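Local atomic coordinates of hydrogenase maturation factor (Thermoanaerobacter tengcongensis, PDB entry 3VTH), a protein that probably transfers the carbamoyl group of carbamoyl phosphate to the C-terminal cysteine of HypE, consuming ATP, during maturation of [NiFe]-hydrogenases. Residues I60-F63 against I64-I67; F560-I563 against S564-K567; N675-V678 against N679-Y682. All coordinates share one frame; numbering follows the deposited sequence.

Interaction 1 (I60-F63 against I64-I67); sequences IEAF and IREI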
ATOM      1  N   ILE A  60      38.590  15.656  -0.083  1.00 36.02           N
ATOM      2  CA  ILE A  60      37.430  15.448  -0.963  1.00 35.29           C
ATOM      3  C   ILE A  60      37.042  13.968  -1.005  1.00 35.55           C
ATOM      4  O   ILE A  60      35.858  13.628  -0.890  1.00 34.63           O
ATOM      5  CB  ILE A  60      37.676  15.967  -2.408  1.00 36.16           C
ATOM      6  CG1 ILE A  60      37.811  17.493  -2.423  1.00 36.58           C
ATOM      7  CG2 ILE A  60      36.526  15.527  -3.327  1.00 35.19           C
ATOM      8  CD1 ILE A  60      38.418  18.066  -3.704  1.00 39.81           C
ATOM      9  N   GLU A  61      38.034  13.093  -1.141  1.00 37.09           N
ATOM     10  CA  GLU A  61      37.763  11.657  -1.175  1.00 38.69           C
ATOM     11  C   GLU A  61      37.108  11.133   0.115  1.00 37.48           C
ATOM     12  O   GLU A  61      36.169  10.344   0.062  1.00 36.84           O
ATOM     13  CB  GLU A  61      39.020  10.850  -1.523  1.00 41.14           C
ATOM     14  CG  GLU A  61      39.499  11.017  -2.979  1.00 46.90           C
ATOM     15  CD  GLU A  61      38.472  10.579  -4.046  1.00 52.54           C
ATOM     16  OE1 GLU A  61      38.735  10.819  -5.247  1.00 56.30           O
ATOM     17  OE2 GLU A  61      37.411   9.995  -3.706  1.00 54.46           O
ATOM     18  N   ALA A  62      37.626  11.566   1.258  1.00 37.39           N
ATOM     19  CA  ALA A  62      37.061  11.214   2.566  1.00 37.38           C
ATOM     20  C   ALA A  62      35.621  11.737   2.737  1.00 35.19           C
ATOM     21  O   ALA A  62      34.749  11.037   3.248  1.00 34.74           O
ATOM     22  CB  ALA A  62      37.974  11.722   3.685  1.00 38.12           C
ATOM     23  N   PHE A  63      35.385  12.966   2.296  1.00 34.10           N
ATOM     24  CA  PHE A  63      34.041  13.564   2.255  1.00 32.78           C
ATOM     25  C   PHE A  63      33.063  12.710   1.413  1.00 32.44           C
ATOM     26  O   PHE A  63      31.951  12.390   1.861  1.00 31.28           O
ATOM     27  CB  PHE A  63      34.182  15.000   1.720  1.00 31.92           C
ATOM     28  CG  PHE A  63      32.891  15.701   1.401  1.00 31.35           C
ATOM     29  CD1 PHE A  63      32.397  15.715   0.104  1.00 31.20           C
ATOM     30  CD2 PHE A  63      32.230  16.445   2.377  1.00 31.43           C
ATOM     31  CE1 PHE A  63      31.224  16.410  -0.207  1.00 31.11           C
ATOM     32  CE2 PHE A  63      31.068  17.146   2.074  1.00 30.24           C
ATOM     33  CZ  PHE A  63      30.559  17.123   0.783  1.00 30.07           C
ATOM     34  N   ILE A  64      33.489  12.319   0.213  1.00 33.25           N
ATOM     35  CA  ILE A  64      32.646  11.495  -0.665  1.00 33.94           C
ATOM     36  C   ILE A  64      32.356  10.132  -0.021  1.00 35.18           C
ATOM     37  O   ILE A  64      31.222   9.651  -0.048  1.00 33.92           O
ATOM     38  CB  ILE A  64      33.275  11.328  -2.070  1.00 34.86           C
ATOM     39  CG1 ILE A  64      33.268  12.660  -2.830  1.00 33.50           C
ATOM     40  CG2 ILE A  64      32.558  10.242  -2.872  1.00 36.48           C
ATOM     41  CD1 ILE A  64      34.057  12.619  -4.173  1.00 34.55           C
ATOM     42  N   ARG A  65      33.390   9.534   0.566  1.00 37.67           N
ATOM     43  CA  ARG A  65      33.277   8.254   1.265  1.00 40.32           C
ATOM     44  C   ARG A  65      32.286   8.335   2.432  1.00 39.95           C
ATOM     45  O   ARG A  65      31.508   7.405   2.642  1.00 39.63           O
ATOM     46  CB  ARG A  65      34.653   7.819   1.765  1.00 42.65           C
ATOM     47  CG  ARG A  65      34.797   6.349   2.088  1.00 46.33           C
ATOM     48  CD  ARG A  65      36.290   5.962   2.250  1.00 51.20           C
ATOM     49  NE  ARG A  65      36.931   6.694   3.348  1.00 53.96           N
ATOM     50  CZ  ARG A  65      37.984   7.511   3.229  1.00 55.67           C
ATOM     51  NH1 ARG A  65      38.577   7.717   2.050  1.00 54.72           N
ATOM     52  NH2 ARG A  65      38.463   8.113   4.314  1.00 56.20           N
ATOM     53  N   GLU A  66      32.312   9.438   3.184  1.00 40.02           N
ATOM     54  CA  GLU A  66      31.336   9.631   4.271  1.00 40.74           C
ATOM     55  C   GLU A  66      29.906   9.670   3.748  1.00 39.27           C
ATOM     56  O   GLU A  66      29.017   9.058   4.335  1.00 39.13           O
ATOM     57  CB  GLU A  66      31.628  10.880   5.099  1.00 40.78           C
ATOM     58  CG  GLU A  66      32.380  10.612   6.399  1.00 46.11           C
ATOM     59  CD  GLU A  66      31.449  10.215   7.535  1.00 50.73           C
ATOM     60  OE1 GLU A  66      30.646  11.066   7.973  1.00 50.80           O
ATOM     61  OE2 GLU A  66      31.525   9.052   7.997  1.00 54.47           O
ATOM     62  N   ILE A  67      29.693  10.381   2.646  1.00 38.35           N
ATOM     63  CA  ILE A  67      28.369  10.426   2.034  1.00 37.80           C
ATOM     64  C   ILE A  67      27.918   9.022   1.623  1.00 38.60           C
ATOM     65  O   ILE A  67      26.800   8.616   1.941  1.00 38.41           O
ATOM     66  CB  ILE A  67      28.307  11.372   0.828  1.00 37.07           C
ATOM     67  CG1 ILE A  67      28.473  12.823   1.279  1.00 35.54           C
ATOM     68  CG2 ILE A  67      26.964  11.204   0.110  1.00 37.96           C
ATOM     69  CD1 ILE A  67      28.683  13.815   0.147  1.00 34.58           C
TER
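R65 N donates to E61 O over 2.9 Å with an N-H...O angle of 161°. The same i-to-i+4 pairing recurs from I64 N to I60 O, E66 N to A62 O and I67 N to F63 O, an unbroken run that identifies I60-F63 and I64-I67 as successive turns of one alpha-helix. On the solvent-facing side of the helix, the R65 side chain leaves with CG anti to the backbone N (chi1 -160°) and bends at chi3 (61°), which turns the guanidinium back over the preceding turn. One face of that group lies on A62 CA, offset toward the rim, and NH2 of R65 is 3.7 Å from CB of A62. The carboxylate of E61 does not reach it: E61 OE2 and R65 NH1 stand 6.3 Å apart, so any attraction is probably weak. The inner side is apolar. I67 CD1 approaches the F63 ring obliquely, 3.6 Å from F63 CE1 and 3.9 Å from F63 CZ. I60 and I64 run side by side in the same direction, with I60 CG2 3.9 Å from I64 CD1. F63 reaches I14 of strand 10-17, I51 and V53 of strand 48-55, and V29 and I32 of helix 25-35. Helix 57-69 thus packs beside helix 25-35 against the sheet of the acylphosphatase-like domain, whose order of elements is beta-alpha-beta-beta-alpha-beta.

Interaction 2 (F560-I563 against S564-K567); sequences FDNI and SFYK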
ATOM      1  N   PHE A 560     -24.635 -25.341 -11.652  1.00 34.24           N
ATOM      2  CA  PHE A 560     -25.880 -25.227 -12.442  1.00 36.71           C
ATOM      3  C   PHE A 560     -26.289 -26.490 -13.210  1.00 38.36           C
ATOM      4  O   PHE A 560     -27.481 -26.810 -13.312  1.00 39.49           O
ATOM      5  CB  PHE A 560     -25.824 -24.020 -13.392  1.00 36.73           C
ATOM      6  CG  PHE A 560     -25.101 -24.289 -14.695  1.00 37.80           C
ATOM      7  CD1 PHE A 560     -25.820 -24.432 -15.885  1.00 40.21           C
ATOM      8  CD2 PHE A 560     -23.709 -24.415 -14.732  1.00 37.49           C
ATOM      9  CE1 PHE A 560     -25.160 -24.685 -17.098  1.00 41.36           C
ATOM     10  CE2 PHE A 560     -23.036 -24.666 -15.949  1.00 39.09           C
ATOM     11  CZ  PHE A 560     -23.758 -24.795 -17.124  1.00 38.67           C
ATOM     12  N   ASP A 561     -25.310 -27.205 -13.752  1.00 38.75           N
ATOM     13  CA  ASP A 561     -25.623 -28.367 -14.602  1.00 40.77           C
ATOM     14  C   ASP A 561     -25.562 -29.694 -13.847  1.00 41.41           C
ATOM     15  O   ASP A 561     -25.542 -30.755 -14.463  1.00 41.29           O
ATOM     16  CB  ASP A 561     -24.685 -28.410 -15.816  1.00 41.01           C
ATOM     17  CG  ASP A 561     -23.220 -28.406 -15.420  1.00 41.65           C
ATOM     18  OD1 ASP A 561     -22.920 -28.413 -14.208  1.00 43.67           O
ATOM     19  OD2 ASP A 561     -22.361 -28.384 -16.321  1.00 43.76           O
ATOM     20  N   ASN A 562     -25.505 -29.627 -12.518  1.00 41.43           N
ATOM     21  CA  ASN A 562     -25.470 -30.838 -11.693  1.00 42.53           C
ATOM     22  C   ASN A 562     -26.192 -30.591 -10.367  1.00 42.60           C
ATOM     23  O   ASN A 562     -25.781 -31.069  -9.312  1.00 42.82           O
ATOM     24  CB  ASN A 562     -24.012 -31.295 -11.498  1.00 41.70           C
ATOM     25  CG  ASN A 562     -23.897 -32.664 -10.828  1.00 43.82           C
ATOM     26  OD1 ASN A 562     -22.941 -32.927 -10.092  1.00 44.45           O
ATOM     27  ND2 ASN A 562     -24.870 -33.531 -11.075  1.00 45.07           N
ATOM     28  N   ILE A 563     -27.289 -29.846 -10.457  1.00 42.92           N
ATOM     29  CA  ILE A 563     -28.095 -29.399  -9.314  1.00 43.46           C
ATOM     30  C   ILE A 563     -28.539 -30.503  -8.332  1.00 44.15           C
ATOM     31  O   ILE A 563     -28.394 -30.348  -7.113  1.00 43.78           O
ATOM     32  CB  ILE A 563     -29.339 -28.585  -9.828  1.00 44.27           C
ATOM     33  CG1 ILE A 563     -28.920 -27.168 -10.256  1.00 43.70           C
ATOM     34  CG2 ILE A 563     -30.515 -28.596  -8.817  1.00 45.88           C
ATOM     35  CD1 ILE A 563     -28.470 -26.228  -9.131  1.00 43.69           C
ATOM     36  N   SER A 564     -29.073 -31.604  -8.860  1.00 44.75           N
ATOM     37  CA  SER A 564     -29.608 -32.675  -8.017  1.00 45.64           C
ATOM     38  C   SER A 564     -28.567 -33.282  -7.069  1.00 44.71           C
ATOM     39  O   SER A 564     -28.919 -33.881  -6.050  1.00 45.33           O
ATOM     40  CB  SER A 564     -30.280 -33.767  -8.867  1.00 47.46           C
ATOM     41  OG  SER A 564     -29.361 -34.360  -9.769  1.00 48.02           O
ATOM     42  N   PHE A 565     -27.289 -33.111  -7.403  1.00 42.68           N
ATOM     43  CA  PHE A 565     -26.191 -33.635  -6.591  1.00 41.93           C
ATOM     44  C   PHE A 565     -26.061 -32.903  -5.246  1.00 41.10           C
ATOM     45  O   PHE A 565     -25.612 -33.488  -4.260  1.00 41.55           O
ATOM     46  CB  PHE A 565     -24.868 -33.521  -7.370  1.00 41.43           C
ATOM     47  CG  PHE A 565     -23.721 -34.256  -6.730  1.00 43.03           C
ATOM     48  CD1 PHE A 565     -23.387 -35.542  -7.155  1.00 46.21           C
ATOM     49  CD2 PHE A 565     -22.975 -33.665  -5.704  1.00 43.71           C
ATOM     50  CE1 PHE A 565     -22.326 -36.237  -6.562  1.00 47.11           C
ATOM     51  CE2 PHE A 565     -21.917 -34.348  -5.098  1.00 44.48           C
ATOM     52  CZ  PHE A 565     -21.591 -35.637  -5.530  1.00 46.32           C
ATOM     53  N   TYR A 566     -26.440 -31.625  -5.217  1.00 39.13           N
ATOM     54  CA  TYR A 566     -26.218 -30.767  -4.049  1.00 37.80           C
ATOM     55  C   TYR A 566     -27.525 -30.474  -3.291  1.00 38.72           C
ATOM     56  O   TYR A 566     -27.804 -29.332  -2.912  1.00 37.62           O
ATOM     57  CB  TYR A 566     -25.531 -29.463  -4.494  1.00 35.18           C
ATOM     58  CG  TYR A 566     -24.216 -29.671  -5.242  1.00 33.62           C
ATOM     59  CD1 TYR A 566     -22.992 -29.644  -4.559  1.00 32.78           C
ATOM     60  CD2 TYR A 566     -24.198 -29.889  -6.622  1.00 31.51           C
ATOM     61  CE1 TYR A 566     -21.789 -29.836  -5.227  1.00 33.39           C
ATOM     62  CE2 TYR A 566     -23.000 -30.084  -7.304  1.00 32.09           C
ATOM     63  CZ  TYR A 566     -21.801 -30.049  -6.601  1.00 32.76           C
ATOM     64  OH  TYR A 566     -20.613 -30.237  -7.254  1.00 33.91           O
ATOM     65  N   LYS A 567     -28.314 -31.522  -3.068  1.00 40.77           N
ATOM     66  CA  LYS A 567     -29.663 -31.403  -2.501  1.00 42.97           C
ATOM     67  C   LYS A 567     -29.776 -30.513  -1.259  1.00 43.31           C
ATOM     68  O   LYS A 567     -30.586 -29.590  -1.244  1.00 43.33           O
ATOM     69  CB  LYS A 567     -30.242 -32.798  -2.220  1.00 44.44           C
ATOM     70  CG  LYS A 567     -31.580 -32.824  -1.470  1.00 48.19           C
ATOM     71  CD  LYS A 567     -32.045 -34.279  -1.244  1.00 50.65           C
ATOM     72  CE  LYS A 567     -33.379 -34.372  -0.498  1.00 54.67           C
ATOM     73  NZ  LYS A 567     -33.242 -34.136   0.970  1.00 55.86           N
TER
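Two backbone hydrogen bonds join N562 and I563 to F565 and Y566, both spanning three residues. F565 N donates to N562 O at 3.2 Å, and Y566 N donates to I563 O at 3.0 Å. In each case the donor stands well above the carbonyl plane, 44° and 47° out of it respectively, so neither bond is aimed at a lone pair. The i-to-i+3 spacing agrees with the short 3-10 turn found here.

Contacts of the Y566 ring form a second group. With CG anti to its carbonyl carbon (chi1 -56°), the ring folds back along the turn and presents its edge to the carbonyl oxygens of N562 and I563; Y566 CD2 lies 3.3 Å from N562 O. One ring face is covered by the neighbouring F565, whose CD2 sits over the centre, 3.8 Å above the plane. The hydroxyl of Y566 is anchored beyond the turn by a hydrogen bond to E650 OE2, and its ring meets that of Y657 edge to face.

Van der Waals packing is the third kind. N562 CG is 3.7 Å from F565 CB, and the amide and phenyl planes are inclined about midway between parallel and perpendicular.

The turn links helix 551-559 to helix 567-572, with Y566 at the N-cap position of the latter. F565 and Y566 face helix 649-662, while I563 touches L556 of helix 551-559 and L582 of helix 575-587, so this surface connection is seated among neighbouring helices.

Interaction 3 (N675-V678 against N679-Y682); sequences NTVV and NFTY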
ATOM      1  N   ASN A 675      -5.088 -26.934  -0.625  1.00 26.82           N
ATOM      2  CA  ASN A 675      -4.056 -27.838  -1.144  1.00 27.95           C
ATOM      3  C   ASN A 675      -4.296 -28.276  -2.585  1.00 27.35           C
ATOM      4  O   ASN A 675      -3.345 -28.463  -3.349  1.00 27.67           O
ATOM      5  CB  ASN A 675      -3.918 -29.082  -0.265  1.00 28.83           C
ATOM      6  CG  ASN A 675      -3.324 -28.785   1.092  1.00 30.62           C
ATOM      7  OD1 ASN A 675      -2.595 -27.795   1.288  1.00 28.47           O
ATOM      8  ND2 ASN A 675      -3.635 -29.652   2.052  1.00 28.87           N
ATOM      9  N   THR A 676      -5.565 -28.462  -2.937  1.00 27.08           N
ATOM     10  CA  THR A 676      -5.968 -28.790  -4.296  1.00 27.36           C
ATOM     11  C   THR A 676      -5.546 -27.679  -5.292  1.00 26.26           C
ATOM     12  O   THR A 676      -4.940 -27.952  -6.341  1.00 25.47           O
ATOM     13  CB  THR A 676      -7.485 -29.022  -4.366  1.00 27.32           C
ATOM     14  OG1 THR A 676      -7.850 -30.024  -3.405  1.00 29.77           O
ATOM     15  CG2 THR A 676      -7.907 -29.491  -5.777  1.00 28.86           C
ATOM     16  N   VAL A 677      -5.870 -26.440  -4.960  1.00 25.08           N
ATOM     17  CA  VAL A 677      -5.481 -25.303  -5.811  1.00 24.99           C
ATOM     18  C   VAL A 677      -3.951 -25.278  -5.956  1.00 25.50           C
ATOM     19  O   VAL A 677      -3.437 -25.231  -7.070  1.00 25.66           O
ATOM     20  CB  VAL A 677      -6.001 -23.978  -5.253  1.00 24.03           C
ATOM     21  CG1 VAL A 677      -5.443 -22.769  -6.053  1.00 23.12           C
ATOM     22  CG2 VAL A 677      -7.538 -23.979  -5.236  1.00 24.17           C
ATOM     23  N   VAL A 678      -3.238 -25.383  -4.836  1.00 25.41           N
ATOM     24  CA  VAL A 678      -1.778 -25.470  -4.889  1.00 25.93           C
ATOM     25  C   VAL A 678      -1.326 -26.579  -5.828  1.00 26.49           C
ATOM     26  O   VAL A 678      -0.489 -26.342  -6.712  1.00 26.12           O
ATOM     27  CB  VAL A 678      -1.144 -25.616  -3.468  1.00 27.27           C
ATOM     28  CG1 VAL A 678       0.365 -25.952  -3.539  1.00 27.11           C
ATOM     29  CG2 VAL A 678      -1.382 -24.336  -2.666  1.00 25.54           C
ATOM     30  N   ASN A 679      -1.895 -27.774  -5.660  1.00 26.68           N
ATOM     31  CA  ASN A 679      -1.461 -28.936  -6.415  1.00 28.04           C
ATOM     32  C   ASN A 679      -1.705 -28.814  -7.916  1.00 27.91           C
ATOM     33  O   ASN A 679      -0.781 -29.052  -8.699  1.00 28.33           O
ATOM     34  CB  ASN A 679      -2.055 -30.230  -5.835  1.00 28.96           C
ATOM     35  CG  ASN A 679      -1.441 -30.586  -4.484  1.00 31.17           C
ATOM     36  OD1 ASN A 679      -0.435 -30.006  -4.087  1.00 32.06           O
ATOM     37  ND2 ASN A 679      -2.043 -31.525  -3.777  1.00 32.42           N
ATOM     38  N   PHE A 680      -2.912 -28.408  -8.320  1.00 26.95           N
ATOM     39  CA  PHE A 680      -3.168 -28.273  -9.756  1.00 27.47           C
ATOM     40  C   PHE A 680      -2.375 -27.136 -10.418  1.00 27.17           C
ATOM     41  O   PHE A 680      -1.963 -27.254 -11.572  1.00 27.65           O
ATOM     42  CB  PHE A 680      -4.666 -28.344 -10.151  1.00 26.74           C
ATOM     43  CG  PHE A 680      -5.517 -27.121  -9.805  1.00 26.48           C
ATOM     44  CD1 PHE A 680      -5.221 -25.854 -10.311  1.00 25.37           C
ATOM     45  CD2 PHE A 680      -6.696 -27.275  -9.075  1.00 26.06           C
ATOM     46  CE1 PHE A 680      -6.029 -24.753 -10.029  1.00 25.66           C
ATOM     47  CE2 PHE A 680      -7.523 -26.161  -8.798  1.00 27.38           C
ATOM     48  CZ  PHE A 680      -7.181 -24.905  -9.278  1.00 25.77           C
ATOM     49  N   THR A 681      -2.119 -26.076  -9.657  1.00 26.60           N
ATOM     50  CA  THR A 681      -1.351 -24.939 -10.154  1.00 26.91           C
ATOM     51  C   THR A 681       0.098 -25.374 -10.392  1.00 28.01           C
ATOM     52  O   THR A 681       0.689 -25.077 -11.433  1.00 27.92           O
ATOM     53  CB  THR A 681      -1.417 -23.749  -9.174  1.00 25.90           C
ATOM     54  OG1 THR A 681      -2.785 -23.431  -8.900  1.00 25.63           O
ATOM     55  CG2 THR A 681      -0.732 -22.525  -9.750  1.00 24.76           C
ATOM     56  N   TYR A 682       0.653 -26.093  -9.423  1.00 28.41           N
ATOM     57  CA  TYR A 682       1.988 -26.658  -9.544  1.00 30.02           C
ATOM     58  C   TYR A 682       2.077 -27.578 -10.764  1.00 31.01           C
ATOM     59  O   TYR A 682       3.032 -27.504 -11.550  1.00 31.23           O
ATOM     60  CB  TYR A 682       2.341 -27.416  -8.260  1.00 30.81           C
ATOM     61  CG  TYR A 682       3.593 -28.258  -8.342  1.00 32.71           C
ATOM     62  CD1 TYR A 682       4.836 -27.715  -8.033  1.00 34.65           C
ATOM     63  CD2 TYR A 682       3.528 -29.601  -8.712  1.00 33.70           C
ATOM     64  CE1 TYR A 682       5.997 -28.488  -8.092  1.00 37.41           C
ATOM     65  CE2 TYR A 682       4.679 -30.388  -8.783  1.00 37.47           C
ATOM     66  CZ  TYR A 682       5.909 -29.818  -8.463  1.00 38.68           C
ATOM     67  OH  TYR A 682       7.049 -30.569  -8.531  1.00 39.95           O
TER
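F680 bends back over T676 and V677, one helical turn earlier. Its CB lies beside T676 O, the carbonyl oxygen that accepts the nearly straight hydrogen bond from F680 N (2.9 Å, N-H...O angle 175°). From there CG is placed between the backbone N and the carbonyl carbon (chi1 73°), a setting seldom adopted by aromatic residues inside a helix, and this lays the ring along the helix surface. On one flank CD2 comes within 3.3 Å of T676 O; on the other, CD1 and CE1 pass V677 O. Farther out, CE2 and CZ sit against V677 CA, which lies over one ring face, 3.9 Å from the centroid and 18° off the normal, a CH-pi contact. At the tip, CZ of F680 meets V677 CG2 at 4.2 Å.

V677 O is gripped twice by T681: OG1 donates at 2.6 Å and the amide N at 3.0 Å. The hydroxyl approaches from above the carbonyl plane, whereas the amide comes nearly end-on to the carbonyl. T681 OG1 is also hydrogen-bonded to Y506 OH, which ties the helix to strand 501-507. On another side, N679 CG lies 3.1 Å from N675 O, but the angle at ND2 is too poor for a hydrogen bond; N679 OD1 accepts from K716 NZ, and N675 OD1 pairs with Y708 OH, both partners on helix 707-719.

V677 and F680 both touch Y506 and M597, and the side chain of V677 lies about 9 Å from the bound nucleotide analogue AP2. Y506 directly precedes the iron ligand D507. The arrangement belongs to the Kae1-like domain of the actin-ATPase clan, in which helix 666-692 packs beside the strand leading to the metal site.

How the interactions relate
From the N terminus, interaction 1 comes first, within helix 57-69 of the acylphosphatase-like domain. Interaction 2 follows much later, turning the chain between helices 551-559 and 567-572, and interaction 3 falls within helix 666-692. Each joins adjoining residues, so none closes a long loop; they stand in series, neither nested nor crossing. Interactions 1 and 2 lie on opposite sides of the chain's centre, their own centres 75 Å apart. Interactions 2 and 3 share the second Kae1-like subdomain, yet their nearest atoms remain about 13 Å apart. There, interaction 2 lies at the surface among helices 551-559, 575-587 and 649-662, whereas interaction 3, a largely buried part of helix 666-692, meets strand 501-507 and helix 707-719.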